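Side-chain contacts in putative angiotensinogen (Lampetra fluviatilis, PDB 5INW), which binds heparin, which promotes its inhibition of thrombin through a template mechanism, as a member of the serpin family: residues 180-185 against 237-242; 277-282 against 399-404; 295-300 against 336-341; 370-375 against 391-396. The protein carries 1 engineered substitution. All blocks are in the same frame, centred on the assembly; numbering follows the deposited sequence.

Contact 1. Residues 180-185 against 237-242; sequences KGLWLY and DTSLVI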
loop_
_atom_site.group_PDB
_atom_site.type_symbol
_atom_site.label_atom_id
_atom_site.label_comp_id
_atom_site.label_asym_id
_atom_site.label_seq_id
_atom_site.Cartn_x
_atom_site.Cartn_y
_atom_site.Cartn_z
ATOM N N LYS A 180 -18.539 22.716 -4.177
ATOM C CA LYS A 180 -18.722 23.963 -3.437
ATOM C C LYS A 180 -20.160 24.207 -3.056
ATOM O O LYS A 180 -20.435 24.596 -1.933
ATOM C CB LYS A 180 -18.194 25.171 -4.221
ATOM C CG LYS A 180 -17.993 26.410 -3.354
ATOM C CD LYS A 180 -17.443 27.567 -4.170
ATOM C CE LYS A 180 -18.595 28.270 -4.863
ATOM N NZ LYS A 180 -18.170 29.466 -5.623
ATOM N N GLY A 181 -21.080 23.954 -3.952
ATOM C CA GLY A 181 -22.488 24.078 -3.554
ATOM C C GLY A 181 -23.074 23.027 -2.591
ATOM O O GLY A 181 -24.142 23.209 -2.063
ATOM N N LEU A 182 -22.374 21.927 -2.369
ATOM C CA LEU A 182 -22.994 20.683 -1.958
ATOM C C LEU A 182 -23.031 20.555 -0.443
ATOM O O LEU A 182 -21.972 20.431 0.188
ATOM C CB LEU A 182 -22.231 19.498 -2.575
ATOM C CG LEU A 182 -22.683 18.125 -2.133
ATOM C CD1 LEU A 182 -24.069 17.855 -2.695
ATOM C CD2 LEU A 182 -21.699 17.052 -2.561
ATOM N N TRP A 183 -24.252 20.468 0.089
ATOM C CA TRP A 183 -24.522 20.326 1.515
ATOM C C TRP A 183 -24.142 18.901 1.954
ATOM O O TRP A 183 -24.525 17.922 1.328
ATOM C CB TRP A 183 -26.016 20.614 1.881
ATOM C CG TRP A 183 -26.423 22.146 1.751
ATOM C CD1 TRP A 183 -26.000 23.025 0.780
ATOM C CD2 TRP A 183 -27.212 22.955 2.681
ATOM N NE1 TRP A 183 -26.470 24.296 1.029
ATOM C CE2 TRP A 183 -27.210 24.292 2.182
ATOM C CE3 TRP A 183 -27.920 22.681 3.876
ATOM C CZ2 TRP A 183 -27.908 25.349 2.823
ATOM C CZ3 TRP A 183 -28.609 23.743 4.519
ATOM C CH2 TRP A 183 -28.593 25.057 3.981
ATOM N N LEU A 184 -23.395 18.817 3.051
ATOM C CA LEU A 184 -22.967 17.571 3.643
ATOM C C LEU A 184 -23.588 17.413 5.017
ATOM O O LEU A 184 -23.763 18.396 5.775
ATOM C CB LEU A 184 -21.449 17.569 3.750
ATOM C CG LEU A 184 -20.697 17.819 2.428
ATOM C CD1 LEU A 184 -19.217 17.764 2.706
ATOM C CD2 LEU A 184 -20.981 16.807 1.315
ATOM N N TYR A 185 -23.943 16.185 5.348
ATOM C CA TYR A 185 -24.402 15.908 6.682
ATOM C C TYR A 185 -23.256 16.039 7.649
ATOM O O TYR A 185 -22.124 15.658 7.332
ATOM C CB TYR A 185 -24.961 14.503 6.781
ATOM C CG TYR A 185 -26.253 14.295 6.031
ATOM C CD1 TYR A 185 -27.410 15.029 6.350
ATOM C CD2 TYR A 185 -26.333 13.342 5.056
ATOM C CE1 TYR A 185 -28.604 14.822 5.681
ATOM C CE2 TYR A 185 -27.502 13.109 4.394
ATOM C CZ TYR A 185 -28.640 13.838 4.688
ATOM O OH TYR A 185 -29.786 13.485 3.991
ATOM N N ASP A 237 -19.006 17.530 -13.063
ATOM C CA ASP A 237 -20.045 16.831 -12.289
ATOM C C ASP A 237 -19.483 15.962 -11.163
ATOM O O ASP A 237 -20.194 15.160 -10.562
ATOM C CB ASP A 237 -20.915 15.958 -13.212
ATOM C CG ASP A 237 -21.590 16.758 -14.357
ATOM O OD1 ASP A 237 -21.292 17.980 -14.555
ATOM O OD2 ASP A 237 -22.429 16.139 -15.064
ATOM N N THR A 238 -18.192 16.096 -10.905
ATOM C CA THR A 238 -17.608 15.598 -9.706
ATOM C C THR A 238 -18.148 16.344 -8.529
ATOM O O THR A 238 -18.206 17.603 -8.496
ATOM C CB THR A 238 -16.086 15.711 -9.733
ATOM O OG1 THR A 238 -15.624 14.891 -10.803
ATOM C CG2 THR A 238 -15.462 15.206 -8.414
ATOM N N SER A 239 -18.478 15.528 -7.548
ATOM C CA SER A 239 -19.099 15.967 -6.340
ATOM C C SER A 239 -18.217 15.801 -5.107
ATOM O O SER A 239 -18.268 16.664 -4.226
ATOM C CB SER A 239 -20.431 15.249 -6.187
ATOM O OG SER A 239 -21.429 16.032 -6.829
ATOM N N LEU A 240 -17.402 14.745 -5.046
ATOM C CA LEU A 240 -16.299 14.685 -4.071
ATOM C C LEU A 240 -15.108 13.938 -4.620
ATOM O O LEU A 240 -15.255 13.129 -5.535
ATOM C CB LEU A 240 -16.690 13.953 -2.802
ATOM C CG LEU A 240 -17.669 14.615 -1.861
ATOM C CD1 LEU A 240 -19.085 14.153 -2.225
ATOM C CD2 LEU A 240 -17.295 14.285 -0.408
ATOM N N VAL A 241 -13.948 14.199 -4.009
ATOM C CA VAL A 241 -12.719 13.462 -4.256
ATOM C C VAL A 241 -12.080 13.158 -2.919
ATOM O O VAL A 241 -11.828 14.077 -2.177
ATOM C CB VAL A 241 -11.742 14.291 -5.096
ATOM C CG1 VAL A 241 -10.459 13.510 -5.349
ATOM C CG2 VAL A 241 -12.396 14.609 -6.406
ATOM N N ILE A 242 -11.787 11.895 -2.637
ATOM C CA ILE A 242 -11.175 11.457 -1.381
ATOM C C ILE A 242 -9.772 11.044 -1.713
ATOM O O ILE A 242 -9.564 10.431 -2.703
ATOM C CB ILE A 242 -11.910 10.217 -0.821
ATOM C CG1 ILE A 242 -13.316 10.626 -0.351
ATOM C CG2 ILE A 242 -11.176 9.562 0.338
ATOM C CD1 ILE A 242 -14.280 9.466 -0.243
#

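Contact 2. Residues 277-282 against 399-404; sequences PTMHQR and LHVNEE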
loop_
_atom_site.group_PDB
_atom_site.type_symbol
_atom_site.label_atom_id
_atom_site.label_comp_id
_atom_site.label_asym_id
_atom_site.label_seq_id
_atom_site.Cartn_x
_atom_site.Cartn_y
_atom_site.Cartn_z
ATOM N N PRO A 277 22.352 -2.727 -11.131
ATOM C CA PRO A 277 23.300 -2.387 -10.093
ATOM C C PRO A 277 22.855 -3.075 -8.837
ATOM O O PRO A 277 21.747 -2.837 -8.378
ATOM C CB PRO A 277 23.181 -0.859 -9.960
ATOM C CG PRO A 277 21.845 -0.518 -10.489
ATOM C CD PRO A 277 21.581 -1.545 -11.566
ATOM N N THR A 278 23.693 -3.970 -8.335
ATOM C CA THR A 278 23.323 -4.913 -7.291
ATOM C C THR A 278 24.202 -4.616 -6.110
ATOM O O THR A 278 25.412 -4.445 -6.262
ATOM C CB THR A 278 23.503 -6.367 -7.812
ATOM O OG1 THR A 278 22.666 -6.570 -8.963
ATOM C CG2 THR A 278 23.144 -7.409 -6.745
ATOM N N MET A 279 23.604 -4.556 -4.933
ATOM C CA MET A 279 24.309 -4.159 -3.700
ATOM C C MET A 279 24.737 -5.382 -2.954
ATOM O O MET A 279 24.206 -6.471 -3.205
ATOM C CB MET A 279 23.400 -3.336 -2.782
ATOM C CG MET A 279 22.880 -2.064 -3.438
ATOM S SD MET A 279 21.725 -1.184 -2.421
ATOM C CE MET A 279 20.450 -2.401 -2.083
ATOM N N HIS A 280 25.679 -5.185 -2.021
ATOM C CA HIS A 280 26.374 -6.301 -1.379
ATOM C C HIS A 280 26.771 -5.989 0.046
ATOM O O HIS A 280 27.292 -4.897 0.338
ATOM C CB HIS A 280 27.607 -6.665 -2.171
ATOM C CG HIS A 280 27.319 -7.133 -3.551
ATOM N ND1 HIS A 280 26.999 -8.442 -3.833
ATOM C CD2 HIS A 280 27.325 -6.477 -4.734
ATOM C CE1 HIS A 280 26.800 -8.572 -5.132
ATOM N NE2 HIS A 280 27.001 -7.397 -5.703
ATOM N N GLN A 281 26.522 -6.960 0.927
ATOM C CA GLN A 281 26.853 -6.817 2.345
ATOM C C GLN A 281 26.935 -8.175 3.053
ATOM O O GLN A 281 26.299 -9.195 2.682
ATOM C CB GLN A 281 25.899 -5.875 3.145
ATOM C CG GLN A 281 24.488 -6.404 3.382
ATOM C CD GLN A 281 23.613 -5.480 4.219
ATOM O OE1 GLN A 281 23.956 -4.335 4.503
ATOM N NE2 GLN A 281 22.468 -5.986 4.607
ATOM N N ARG A 282 27.781 -8.176 4.069
ATOM C CA ARG A 282 27.903 -9.283 4.965
ATOM C C ARG A 282 27.339 -8.757 6.274
ATOM O O ARG A 282 28.021 -7.998 6.971
ATOM C CB ARG A 282 29.366 -9.748 5.085
ATOM C CG ARG A 282 29.469 -11.247 5.316
ATOM C CD ARG A 282 30.809 -11.740 5.852
ATOM N NE ARG A 282 30.982 -11.430 7.271
ATOM C CZ ARG A 282 31.939 -11.918 8.059
ATOM N NH1 ARG A 282 32.852 -12.763 7.590
ATOM N NH2 ARG A 282 31.983 -11.550 9.341
ATOM N N LEU A 399 8.513 2.468 -5.195
ATOM C CA LEU A 399 9.447 1.778 -4.313
ATOM C C LEU A 399 10.851 2.105 -4.768
ATOM O O LEU A 399 11.160 1.919 -5.911
ATOM C CB LEU A 399 9.211 0.252 -4.312
ATOM C CG LEU A 399 10.200 -0.542 -3.441
ATOM C CD1 LEU A 399 10.173 -0.072 -1.982
ATOM C CD2 LEU A 399 9.937 -2.042 -3.531
ATOM N N HIS A 400 11.667 2.618 -3.864
ATOM C CA HIS A 400 13.022 2.991 -4.151
ATOM C C HIS A 400 13.866 2.299 -3.098
ATOM O O HIS A 400 13.721 2.549 -1.938
ATOM C CB HIS A 400 13.165 4.530 -4.122
ATOM C CG HIS A 400 14.500 5.056 -4.588
ATOM N ND1 HIS A 400 14.986 6.298 -4.213
ATOM C CD2 HIS A 400 15.460 4.507 -5.378
ATOM C CE1 HIS A 400 16.178 6.497 -4.759
ATOM N NE2 HIS A 400 16.483 5.428 -5.479
ATOM N N VAL A 401 14.684 1.363 -3.515
ATOM C CA VAL A 401 15.654 0.735 -2.650
ATOM C C VAL A 401 17.074 1.216 -3.044
ATOM O O VAL A 401 17.427 1.261 -4.240
ATOM C CB VAL A 401 15.540 -0.811 -2.740
ATOM C CG1 VAL A 401 16.617 -1.485 -1.904
ATOM C CG2 VAL A 401 14.141 -1.256 -2.299
ATOM N N ASN A 402 17.873 1.570 -2.040
ATOM C CA ASN A 402 19.238 1.937 -2.259
ATOM C C ASN A 402 20.096 1.563 -1.058
ATOM O O ASN A 402 19.610 0.913 -0.155
ATOM C CB ASN A 402 19.328 3.407 -2.693
ATOM C CG ASN A 402 19.035 4.393 -1.593
ATOM O OD1 ASN A 402 18.816 4.058 -0.408
ATOM N ND2 ASN A 402 19.058 5.659 -1.980
ATOM N N GLU A 403 21.367 1.961 -1.061
ATOM C CA GLU A 403 22.300 1.631 0.007
ATOM C C GLU A 403 21.865 2.125 1.384
ATOM O O GLU A 403 22.185 1.473 2.355
ATOM C CB GLU A 403 23.708 2.204 -0.303
ATOM C CG GLU A 403 24.500 1.484 -1.390
ATOM C CD GLU A 403 24.137 1.833 -2.830
ATOM O OE1 GLU A 403 23.224 2.646 -3.069
ATOM O OE2 GLU A 403 24.822 1.300 -3.745
ATOM N N GLU A 404 21.192 3.286 1.478
ATOM C CA GLU A 404 20.733 3.822 2.784
ATOM C C GLU A 404 19.507 3.086 3.295
ATOM O O GLU A 404 19.271 3.014 4.512
ATOM C CB GLU A 404 20.353 5.318 2.749
ATOM C CG GLU A 404 21.377 6.259 2.121
ATOM C CD GLU A 404 22.730 6.435 2.879
ATOM O OE1 GLU A 404 23.785 6.592 2.193
ATOM O OE2 GLU A 404 22.777 6.441 4.137
#

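Contact 3. Residues 295-300 against 336-341; sequences STVVKL and SLLGPS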
loop_
_atom_site.group_PDB
_atom_site.type_symbol
_atom_site.label_atom_id
_atom_site.label_comp_id
_atom_site.label_asym_id
_atom_site.label_seq_id
_atom_site.Cartn_x
_atom_site.Cartn_y
_atom_site.Cartn_z
ATOM N N SER A 295 11.581 -21.731 -1.869
ATOM C CA SER A 295 11.953 -20.327 -1.930
ATOM C C SER A 295 12.637 -19.874 -0.657
ATOM O O SER A 295 12.402 -20.411 0.435
ATOM C CB SER A 295 10.707 -19.480 -2.182
ATOM O OG SER A 295 9.852 -19.510 -1.068
ATOM N N THR A 296 13.519 -18.902 -0.834
ATOM C CA THR A 296 14.307 -18.314 0.241
ATOM C C THR A 296 13.557 -17.108 0.828
ATOM O O THR A 296 13.084 -16.250 0.078
ATOM C CB THR A 296 15.705 -17.824 -0.290
ATOM O OG1 THR A 296 16.329 -18.825 -1.112
ATOM C CG2 THR A 296 16.632 -17.477 0.859
ATOM N N VAL A 297 13.472 -17.035 2.158
ATOM C CA VAL A 297 12.888 -15.888 2.883
ATOM C C VAL A 297 13.964 -15.169 3.688
ATOM O O VAL A 297 14.761 -15.818 4.360
ATOM C CB VAL A 297 11.787 -16.360 3.863
ATOM C CG1 VAL A 297 11.237 -15.190 4.698
ATOM C CG2 VAL A 297 10.669 -17.064 3.094
ATOM N N VAL A 298 13.941 -13.834 3.685
ATOM C CA VAL A 298 14.903 -13.030 4.444
ATOM C C VAL A 298 14.280 -11.759 4.968
ATOM O O VAL A 298 13.496 -11.124 4.279
ATOM C CB VAL A 298 16.158 -12.704 3.583
ATOM C CG1 VAL A 298 15.824 -11.916 2.335
ATOM C CG2 VAL A 298 17.207 -11.940 4.372
ATOM N N LYS A 299 14.692 -11.372 6.169
ATOM C CA LYS A 299 14.179 -10.211 6.876
ATOM C C LYS A 299 15.244 -9.146 6.865
ATOM O O LYS A 299 16.300 -9.334 7.441
ATOM C CB LYS A 299 13.840 -10.602 8.309
ATOM C CG LYS A 299 13.324 -9.516 9.234
ATOM C CD LYS A 299 12.745 -10.161 10.500
ATOM C CE LYS A 299 12.340 -9.158 11.596
ATOM N NZ LYS A 299 13.487 -8.517 12.334
ATOM N N LEU A 300 14.948 -8.010 6.250
ATOM C CA LEU A 300 15.857 -6.871 6.220
ATOM C C LEU A 300 15.344 -5.787 7.136
ATOM O O LEU A 300 14.508 -4.994 6.745
ATOM C CB LEU A 300 16.048 -6.324 4.794
ATOM C CG LEU A 300 16.277 -7.468 3.826
ATOM C CD1 LEU A 300 16.268 -6.990 2.374
ATOM C CD2 LEU A 300 17.536 -8.225 4.172
ATOM N N SER A 336 7.431 -16.873 12.029
ATOM C CA SER A 336 7.799 -17.943 12.936
ATOM C C SER A 336 8.994 -18.756 12.417
ATOM O O SER A 336 9.863 -19.109 13.220
ATOM C CB SER A 336 6.608 -18.870 13.206
ATOM O OG SER A 336 7.045 -20.172 13.534
ATOM N N LEU A 337 9.043 -19.072 11.113
ATOM C CA LEU A 337 10.174 -19.861 10.535
ATOM C C LEU A 337 11.486 -19.106 10.600
ATOM O O LEU A 337 12.545 -19.730 10.667
ATOM C CB LEU A 337 9.924 -20.300 9.083
ATOM C CG LEU A 337 8.800 -21.310 8.736
ATOM C CD1 LEU A 337 8.648 -21.446 7.231
ATOM C CD2 LEU A 337 9.007 -22.683 9.369
ATOM N N LEU A 338 11.409 -17.771 10.596
ATOM C CA LEU A 338 12.567 -16.901 10.856
ATOM C C LEU A 338 13.022 -16.956 12.315
ATOM O O LEU A 338 12.268 -16.567 13.219
ATOM C CB LEU A 338 12.245 -15.437 10.499
ATOM C CG LEU A 338 12.115 -15.195 9.003
ATOM C CD1 LEU A 338 11.409 -13.885 8.725
ATOM C CD2 LEU A 338 13.470 -15.216 8.321
ATOM N N GLY A 339 14.259 -17.407 12.532
ATOM C CA GLY A 339 14.905 -17.328 13.840
ATOM C C GLY A 339 15.609 -15.992 13.981
ATOM O O GLY A 339 15.365 -15.068 13.191
ATOM N N PRO A 340 16.461 -15.863 15.025
ATOM C CA PRO A 340 17.432 -14.763 15.023
ATOM C C PRO A 340 18.437 -15.021 13.905
ATOM O O PRO A 340 18.759 -14.096 13.143
ATOM C CB PRO A 340 18.075 -14.831 16.415
ATOM C CG PRO A 340 17.769 -16.184 16.954
ATOM C CD PRO A 340 16.528 -16.674 16.262
ATOM N N SER A 341 18.874 -16.283 13.800
ATOM C CA SER A 341 19.739 -16.761 12.724
ATOM C C SER A 341 20.960 -15.844 12.534
ATOM O O SER A 341 21.453 -15.661 11.405
ATOM C CB SER A 341 18.943 -16.914 11.416
ATOM O OG SER A 341 17.614 -17.354 11.647
#

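Contact 4. Residues 370-375 against 391-396; sequences SSMFSY and DKITHK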
loop_
_atom_site.group_PDB
_atom_site.type_symbol
_atom_site.label_atom_id
_atom_site.label_comp_id
_atom_site.label_asym_id
_atom_site.label_seq_id
_atom_site.Cartn_x
_atom_site.Cartn_y
_atom_site.Cartn_z
ATOM N N SER A 370 -18.660 -4.277 -5.418
ATOM C CA SER A 370 -19.164 -3.839 -6.694
ATOM C C SER A 370 -20.273 -2.771 -6.593
ATOM O O SER A 370 -20.478 -1.986 -7.524
ATOM C CB SER A 370 -19.732 -5.079 -7.408
ATOM O OG SER A 370 -20.076 -4.756 -8.729
ATOM N N SER A 371 -20.983 -2.769 -5.475
ATOM C CA SER A 371 -22.178 -1.937 -5.318
ATOM C C SER A 371 -21.913 -0.450 -5.447
ATOM O O SER A 371 -22.535 0.198 -6.226
ATOM C CB SER A 371 -22.863 -2.251 -3.971
ATOM O OG SER A 371 -23.935 -1.393 -3.697
ATOM N N MET A 372 -20.947 0.053 -4.688
ATOM C CA MET A 372 -20.591 1.489 -4.657
ATOM C C MET A 372 -20.263 2.163 -6.007
ATOM O O MET A 372 -20.239 3.391 -6.042
ATOM C CB MET A 372 -19.389 1.680 -3.751
ATOM C CG MET A 372 -18.083 1.058 -4.267
ATOM S SD MET A 372 -16.852 1.119 -2.942
ATOM C CE MET A 372 -15.402 0.522 -3.788
ATOM N N PHE A 373 -19.971 1.376 -7.067
ATOM C CA PHE A 373 -19.792 1.894 -8.428
ATOM C C PHE A 373 -21.068 1.950 -9.286
ATOM O O PHE A 373 -21.027 2.566 -10.353
ATOM C CB PHE A 373 -18.785 1.052 -9.223
ATOM C CG PHE A 373 -17.444 0.866 -8.564
ATOM C CD1 PHE A 373 -16.503 1.876 -8.577
ATOM C CD2 PHE A 373 -17.097 -0.343 -7.989
ATOM C CE1 PHE A 373 -15.257 1.687 -8.009
ATOM C CE2 PHE A 373 -15.855 -0.531 -7.387
ATOM C CZ PHE A 373 -14.933 0.485 -7.397
ATOM N N SER A 374 -22.127 1.201 -8.922
ATOM C CA SER A 374 -23.433 1.296 -9.572
ATOM C C SER A 374 -24.030 2.671 -9.529
ATOM O O SER A 374 -23.773 3.468 -8.614
ATOM C CB SER A 374 -24.496 0.488 -8.834
ATOM O OG SER A 374 -24.429 -0.857 -9.096
ATOM N N TYR A 375 -24.960 2.883 -10.444
ATOM C CA TYR A 375 -25.815 4.068 -10.425
ATOM C C TYR A 375 -26.899 3.842 -9.323
ATOM O O TYR A 375 -27.402 4.793 -8.737
ATOM C CB TYR A 375 -26.267 4.425 -11.884
ATOM C CG TYR A 375 -25.007 4.786 -12.737
ATOM C CD1 TYR A 375 -24.690 6.115 -13.064
ATOM C CD2 TYR A 375 -24.068 3.778 -13.118
ATOM C CE1 TYR A 375 -23.521 6.415 -13.776
ATOM C CE2 TYR A 375 -22.896 4.070 -13.812
ATOM C CZ TYR A 375 -22.621 5.380 -14.149
ATOM O OH TYR A 375 -21.451 5.662 -14.835
ATOM N N ASP A 391 -17.267 6.969 -8.964
ATOM C CA ASP A 391 -16.912 6.948 -10.379
ATOM C C ASP A 391 -15.670 6.165 -10.641
ATOM O O ASP A 391 -15.648 5.388 -11.528
ATOM C CB ASP A 391 -16.660 8.353 -10.865
ATOM C CG ASP A 391 -16.523 8.418 -12.353
ATOM O OD1 ASP A 391 -17.311 7.744 -13.061
ATOM O OD2 ASP A 391 -15.660 9.172 -12.823
ATOM N N LYS A 392 -14.639 6.379 -9.839
ATOM C CA LYS A 392 -13.289 5.997 -10.136
ATOM C C LYS A 392 -12.430 5.883 -8.857
ATOM O O LYS A 392 -12.506 6.756 -7.955
ATOM C CB LYS A 392 -12.689 7.067 -11.060
ATOM C CG LYS A 392 -11.235 6.788 -11.461
ATOM C CD LYS A 392 -10.870 7.315 -12.845
ATOM C CE LYS A 392 -10.055 6.302 -13.648
ATOM N NZ LYS A 392 -10.119 6.541 -15.135
ATOM N N ILE A 393 -11.575 4.861 -8.833
ATOM C CA ILE A 393 -10.545 4.686 -7.799
ATOM C C ILE A 393 -9.181 4.298 -8.357
ATOM O O ILE A 393 -9.022 3.232 -8.911
ATOM C CB ILE A 393 -10.918 3.569 -6.832
ATOM C CG1 ILE A 393 -12.222 3.890 -6.135
ATOM C CG2 ILE A 393 -9.845 3.389 -5.782
ATOM C CD1 ILE A 393 -12.584 2.884 -5.050
ATOM N N THR A 394 -8.209 5.173 -8.222
ATOM C CA THR A 394 -6.876 4.879 -8.701
ATOM C C THR A 394 -6.016 4.579 -7.494
ATOM O O THR A 394 -6.388 4.897 -6.380
ATOM C CB THR A 394 -6.322 6.016 -9.601
ATOM O OG1 THR A 394 -6.522 7.302 -9.004
ATOM C CG2 THR A 394 -7.095 6.031 -10.882
ATOM N N HIS A 395 -4.919 3.876 -7.726
ATOM C CA HIS A 395 -3.912 3.639 -6.723
ATOM C C HIS A 395 -2.604 3.699 -7.433
ATOM O O HIS A 395 -2.450 3.120 -8.447
ATOM C CB HIS A 395 -4.080 2.302 -6.032
ATOM C CG HIS A 395 -3.112 2.110 -4.924
ATOM N ND1 HIS A 395 -3.299 2.647 -3.673
ATOM C CD2 HIS A 395 -1.893 1.540 -4.904
ATOM C CE1 HIS A 395 -2.252 2.379 -2.922
ATOM N NE2 HIS A 395 -1.390 1.701 -3.644
ATOM N N LYS A 396 -1.675 4.456 -6.904
ATOM C CA LYS A 396 -0.371 4.710 -7.529
ATOM C C LYS A 396 0.680 4.555 -6.410
ATOM O O LYS A 396 0.465 5.014 -5.267
ATOM C CB LYS A 396 -0.400 6.120 -8.099
ATOM C CG LYS A 396 0.546 6.387 -9.240
ATOM C CD LYS A 396 1.959 6.823 -8.785
ATOM C CE LYS A 396 2.931 6.932 -9.963
ATOM N NZ LYS A 396 3.946 7.995 -9.747
#

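Contact 1. Residues 180-185 against 237-242
L182 reaches from the loop 180-185 onto the beginning of strand 238-251, and a single methyl, CD2, does the touching. L182 CD2 lies 3.8 Å from the carbonyl O of S239 and also 3.9 Å from L240 CD1, so one branch meets both the backbone and the next leucine. The two leucine side chains cross at about a right angle and meet through one methyl each. Because CG of L182 stands opposite its own backbone N (chi1 175°), the forked end is carried toward the strand. S239 adds its CB, 4.2 Å from L182 CD2, while its hydroxyl OG looks to another partner and hydrogen-bonds OE1 of Q386. Further out, L388 touches both S239 and L240, V176 of strand 168-179 covers L240, and T383 packs against L182, so that the buried leucine pair is closed in by several parts of the chain. The W183 carbonyl is tied to the T383 hydroxyl, which holds the loop beside these residues. On the strand itself, S239 and L240 both face I416, a classic beta bulge that pairs strand 238-251 with strand 405-417 in the serpin's large central beta-sheet A, consistent with insertion of the cleaved reactive loop.

Contact 2. Residues 277-282 against 399-404
M279 sends its thioether across to the turn that follows strand 389-401, and the contact is organised round how that chain lies against E403 and V401. The sulfur SD of M279 sits 3.4 Å from the backbone N of E403 and 3.5 Å from C of N402, close over the peptide that joins them. Alongside, the E403 carboxylate folds back by a bend at chi2 (80°), bringing its CD to 3.9 Å from M279 SD, while OE2 is 3.9 Å from M279 CG; the two side chains cross obliquely. A bend at chi3 (-56°) turns the methyl CE of M279 aside from its chain, where it rests 3.9 Å from CG1 of V401. Replacing M279 by an alanine removes the thioether, and would probably leave a gap beside the N402-E403 peptide and V401 CG1 without the methyl it packs on. The carboxylate has its own polar hold, a hydrogen bond between OE2 and T261 OG1, and N402 O is hydrogen-bonded to W252 NE1. Around the contact, strand 261-267 flanks 273-283, F256 covers M279, F352 of strand 345-359 packs on V401, and the turn 402-404 leads directly into strand 405-417, which sits between strands 238-251 and 389-401.

Contact 3. Residues 295-300 against 336-341
V297 and K299 stand two residues apart on the extended strand 295-301, both directed toward L338, whose backbone (psi 118°) has just left the helix 328-337. L338 makes all the contacts from its side. Its CD1 comes 4.1 Å from CB of K299 and 4.2 Å from CG1 of V297, reaching across from the loop to both strand residues, while CD2 lies 4.2 Å from the carbonyl O of V297. CG of L338 lies opposite its own carbonyl carbon (chi1 -70°), and this sets the methyls out toward the strand. Of the lysine only the first carbon touches; the amine end runs off clear of L338. The same leucine is covered further by S286, T288 and L309, so it sits against the face of strands 287-290, 295-301 and 306-313, the first three of serpin beta-sheet B. Hydrogen bonds from S286 OG to the carbonyls of G339 and P340, and between T288 OG1 and the L337 carbonyl, hold the loop against the strand 287-290 side. K299 also packs on Y17 of the separate C-terminal peptide chain. The chemistry implies that between these two segments the join is purely apolar, while the polar ties of the loop go to S286 and T288.

Contact 4. Residues 370-375 against 391-396
I393 is the meeting point for two neighbouring residues of the 3-10 turn, M372 and F373, and the contact across the segments is wholly apolar. CD1 of I393 touches both: the methyl CE of M372 lies 3.9 Å from it, and the ring atom CZ of F373 lies 4.1 Å from it. A second carbon of the isoleucine joins in, CG1 being 4.2 Å from F373 CE1, so CE1 and CZ of F373 both lie against the CG1-CD1 arm, the methyl coming obliquely to the ring. Both M372 and F373 cross I393 at about a right angle. M372 can reach this far because its chain beyond CG is fully extended, although CG itself is wedged between the backbone N and the carbonyl carbon (chi1 67°). A second apolar touch lies within the turn, where M372 CG packs over one face of the F373 ring, 4.1 Å above the plane and offset toward the rim. L117 of helix 110-122 touches both M372 and I393, and L364 of helix 361-369 packs on I393. The turn after helix 361-369 is thus packed on a strand of serpin beta-sheet A.

Hydrogen bonds form the other group. S374 N to S371 O, at 2.9 Å, closes the turn, M372 pairs with V390, and S371 N bonds OE1 of E131 while its OG bonds the hydroxyls of T128 and S127. D391 and K392 both face G415, a classic beta bulge. The polar bonds hold the turn and the strand in place, while the buried side chains meet through carbon and ring surfaces alone, consistent with a fit set by shape.

All four contacts belong to the serpin fold, and they divide between its two ends. Contacts 1 and 4 sit on one side of the chain's centre, with their own centres about 16 Å apart and nearest atoms about 6 Å apart; each includes a bulge against the last part of strand 405-417, probably the inserted reactive loop. Contacts 2 and 3 lie on the other side, centres about 19 Å apart. Strand 389-401 links the ends: contact 4 uses its early part and contact 2 its exit, with centres about 37 Å apart. Contact 2 stands where that strand turns into 405-417, whereas contact 3 belongs to the separate three-stranded sheet.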